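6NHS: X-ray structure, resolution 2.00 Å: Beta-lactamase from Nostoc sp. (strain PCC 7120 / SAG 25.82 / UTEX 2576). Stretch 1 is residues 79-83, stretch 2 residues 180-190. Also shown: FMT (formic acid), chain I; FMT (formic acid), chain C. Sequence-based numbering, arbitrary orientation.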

# COMPACT_ATOMS: atom_id res chain seq x y z
N ILE A 79 -7.05 -9.97 14.82
CA ILE A 79 -6.08 -11.01 14.44
C ILE A 79 -4.94 -10.92 15.46
O ILE A 79 -4.47 -9.83 15.78
CB ILE A 79 -5.59 -10.84 12.99
CG1 ILE A 79 -4.80 -12.07 12.51
CG2 ILE A 79 -4.77 -9.55 12.79
CD1 ILE A 79 -5.67 -13.18 11.92
N SER A 80 -4.53 -12.07 16.00
CA SER A 80 -3.71 -12.03 17.21
C SER A 80 -2.25 -11.70 16.92
O SER A 80 -1.61 -11.00 17.71
CB SER A 80 -3.81 -13.36 17.96
OG SER A 80 -3.37 -14.43 17.16
N ASN A 81 -1.71 -12.17 15.80
CA ASN A 81 -0.31 -11.92 15.45
C ASN A 81 -0.13 -12.25 13.97
O ASN A 81 -1.12 -12.43 13.24
CB ASN A 81 0.63 -12.72 16.36
CG ASN A 81 0.31 -14.20 16.35
OD1 ASN A 81 0.06 -14.78 15.29
ND2 ASN A 81 0.30 -14.82 17.53
N ASP A 82 1.13 -12.35 13.52
CA ASP A 82 1.46 -12.52 12.11
C ASP A 82 1.28 -13.95 11.60
O ASP A 82 1.29 -14.16 10.38
CB ASP A 82 2.90 -12.08 11.84
CG ASP A 82 3.91 -12.79 12.72
OD1 ASP A 82 3.65 -12.90 13.94
OD2 ASP A 82 4.95 -13.24 12.19
N VAL A 83 1.14 -14.94 12.49
CA VAL A 83 0.94 -16.32 12.07
C VAL A 83 -0.48 -16.82 12.33
O VAL A 83 -0.81 -17.93 11.89
CB VAL A 83 1.97 -17.28 12.72
CG1 VAL A 83 3.41 -16.88 12.32
CG2 VAL A 83 1.81 -17.31 14.23
C FMT I . -1.01 -5.20 19.68
O1 FMT I . -0.22 -5.60 18.82
O2 FMT I . -0.72 -4.40 20.57
C FMT C . -7.11 -14.73 14.58
O1 FMT C . -6.48 -14.48 15.61
O2 FMT C . -7.41 -15.87 14.18
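Stretch 2 180-190: QRTLDLVQDIM

Stretch 2 is helical from Gln180, with i to i+4 backbone bonds running from Asp184 N to Gln180 O (2.8 Å) through Met190 N to Val186 O (3.1 Å). Stretch 1 has no regular secondary structure, and it lies against one side of this helix: Arg181, Leu185 and Ile189, spaced four residues apart, meet Ser80 to Asp82 in the same order, so the two segments run in broadly the same sense. The nearest CA atoms are those of Asp82 and Leu185, 6.4 Å apart, and the contact is small, burying 213 Å² in total.

Its polar centre is the carbonyl of Ser80. Arg181, with chi1 to chi3 all t, extends far enough for NH2 to donate to Ser80 O at 2.7 Å and 167°, a short, nearly linear hydrogen bond; NH1 adds a weak one to Ser80 O at 3.4 Å and 128°. The carbonyl lies near the guanidinium plane, at its edge, where the N-H groups point. Water 1 supplements the pair, lying 2.9 Å from Ser80 O and accepting from Arg181 NH1 at 3.2 Å. NH1 also donates to O1 of the chain I formic acid, 2.7 Å away at 151°. On the loop side, Ser80 N is satisfied by O1 of the chain C formic acid (3.1 Å, 140°).

Farther along, the contact is mainly van der Waals. Leu185 CD1 approaches Asn81 CA at 4.2 Å, while its CD2 lies 3.5 Å from Asp82 OD1; Ile189 CG2 reaches Asp82 CB at 4.5 Å. Asn81 OD1 turns back to accept from Val83 N (3.0 Å, 144°), bracing the loop internally. Asp82 OD2 is bonded elsewhere in the structure, but Asp82 N, buried by this contact, has no partner in the model.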

# COMPACT_ATOMS: atom_id res chain seq x y z
N GLN A 180 4.20 -0.53 19.55
CA GLN A 180 5.45 -0.97 18.93
C GLN A 180 5.34 -2.39 18.40
O GLN A 180 5.90 -2.72 17.34
CB GLN A 180 6.59 -0.86 19.94
CG GLN A 180 7.97 -1.13 19.34
CD GLN A 180 8.35 -0.11 18.28
OE1 GLN A 180 8.42 1.08 18.56
NE2 GLN A 180 8.58 -0.58 17.06
N ARG A 181 4.62 -3.26 19.12
CA ARG A 181 4.40 -4.62 18.63
C ARG A 181 3.67 -4.61 17.30
O ARG A 181 4.06 -5.31 16.36
CB ARG A 181 3.63 -5.42 19.67
CG ARG A 181 3.21 -6.82 19.22
CD ARG A 181 2.31 -7.46 20.26
NE ARG A 181 1.97 -8.84 19.92
CZ ARG A 181 0.92 -9.20 19.18
NH1 ARG A 181 0.10 -8.27 18.70
NH2 ARG A 181 0.70 -10.48 18.92
N THR A 182 2.60 -3.83 17.20
CA THR A 182 1.86 -3.73 15.94
C THR A 182 2.76 -3.23 14.82
O THR A 182 2.75 -3.78 13.71
CB THR A 182 0.66 -2.79 16.11
OG1 THR A 182 -0.25 -3.35 17.08
CG2 THR A 182 -0.07 -2.61 14.79
N LEU A 183 3.54 -2.18 15.09
CA LEU A 183 4.45 -1.65 14.08
C LEU A 183 5.46 -2.69 13.64
O LEU A 183 5.72 -2.86 12.44
CB LEU A 183 5.19 -0.42 14.62
CG LEU A 183 4.36 0.76 15.12
CD1 LEU A 183 5.27 1.88 15.61
CD2 LEU A 183 3.42 1.25 14.03
N ASP A 184 6.07 -3.39 14.60
CA ASP A 184 7.08 -4.40 14.28
C ASP A 184 6.50 -5.47 13.36
O ASP A 184 7.15 -5.90 12.40
CB ASP A 184 7.62 -5.05 15.56
CG ASP A 184 8.52 -4.13 16.35
OD1 ASP A 184 8.93 -3.07 15.83
OD2 ASP A 184 8.81 -4.47 17.51
N LEU A 185 5.28 -5.94 13.65
CA LEU A 185 4.70 -7.01 12.85
C LEU A 185 4.40 -6.53 11.43
O LEU A 185 4.73 -7.21 10.46
CB LEU A 185 3.44 -7.55 13.52
CG LEU A 185 3.66 -8.28 14.85
CD1 LEU A 185 2.32 -8.62 15.51
CD2 LEU A 185 4.49 -9.54 14.64
N VAL A 186 3.79 -5.35 11.30
CA VAL A 186 3.41 -4.88 9.98
C VAL A 186 4.64 -4.53 9.15
O VAL A 186 4.70 -4.83 7.95
CB VAL A 186 2.44 -3.69 10.09
CG1 VAL A 186 2.17 -3.09 8.72
CG2 VAL A 186 1.12 -4.16 10.75
N GLN A 187 5.63 -3.89 9.76
CA GLN A 187 6.85 -3.57 9.02
C GLN A 187 7.55 -4.84 8.54
O GLN A 187 8.17 -4.83 7.47
CB GLN A 187 7.78 -2.71 9.88
CG GLN A 187 7.23 -1.29 10.06
CD GLN A 187 8.04 -0.44 11.02
OE1 GLN A 187 8.51 -0.91 12.06
NE2 GLN A 187 8.21 0.84 10.67
N ASP A 188 7.42 -5.94 9.28
CA ASP A 188 8.06 -7.18 8.84
C ASP A 188 7.33 -7.80 7.66
O ASP A 188 7.98 -8.27 6.71
CB ASP A 188 8.14 -8.17 10.00
CG ASP A 188 9.01 -9.36 9.66
OD1 ASP A 188 10.24 -9.19 9.55
OD2 ASP A 188 8.48 -10.48 9.50
N ILE A 189 5.99 -7.83 7.68
CA ILE A 189 5.28 -8.45 6.57
C ILE A 189 5.33 -7.59 5.31
O ILE A 189 5.06 -8.10 4.21
CB ILE A 189 3.81 -8.77 6.92
CG1 ILE A 189 2.94 -7.51 6.90
CG2 ILE A 189 3.70 -9.52 8.26
CD1 ILE A 189 1.47 -7.79 7.24
N MSE A 190 5.68 -6.31 5.43
CA MSE A 190 5.84 -5.44 4.27
C MSE A 190 7.14 -5.69 3.49
O MSE A 190 7.32 -5.17 2.40
CB MSE A 190 5.82 -3.96 4.69
CG MSE A 190 4.46 -3.43 5.11
SE MSE A 190 4.60 -1.60 5.76
CE MSE A 190 5.13 -0.75 4.08
O HOH W 1 -2.93 -8.47 17.85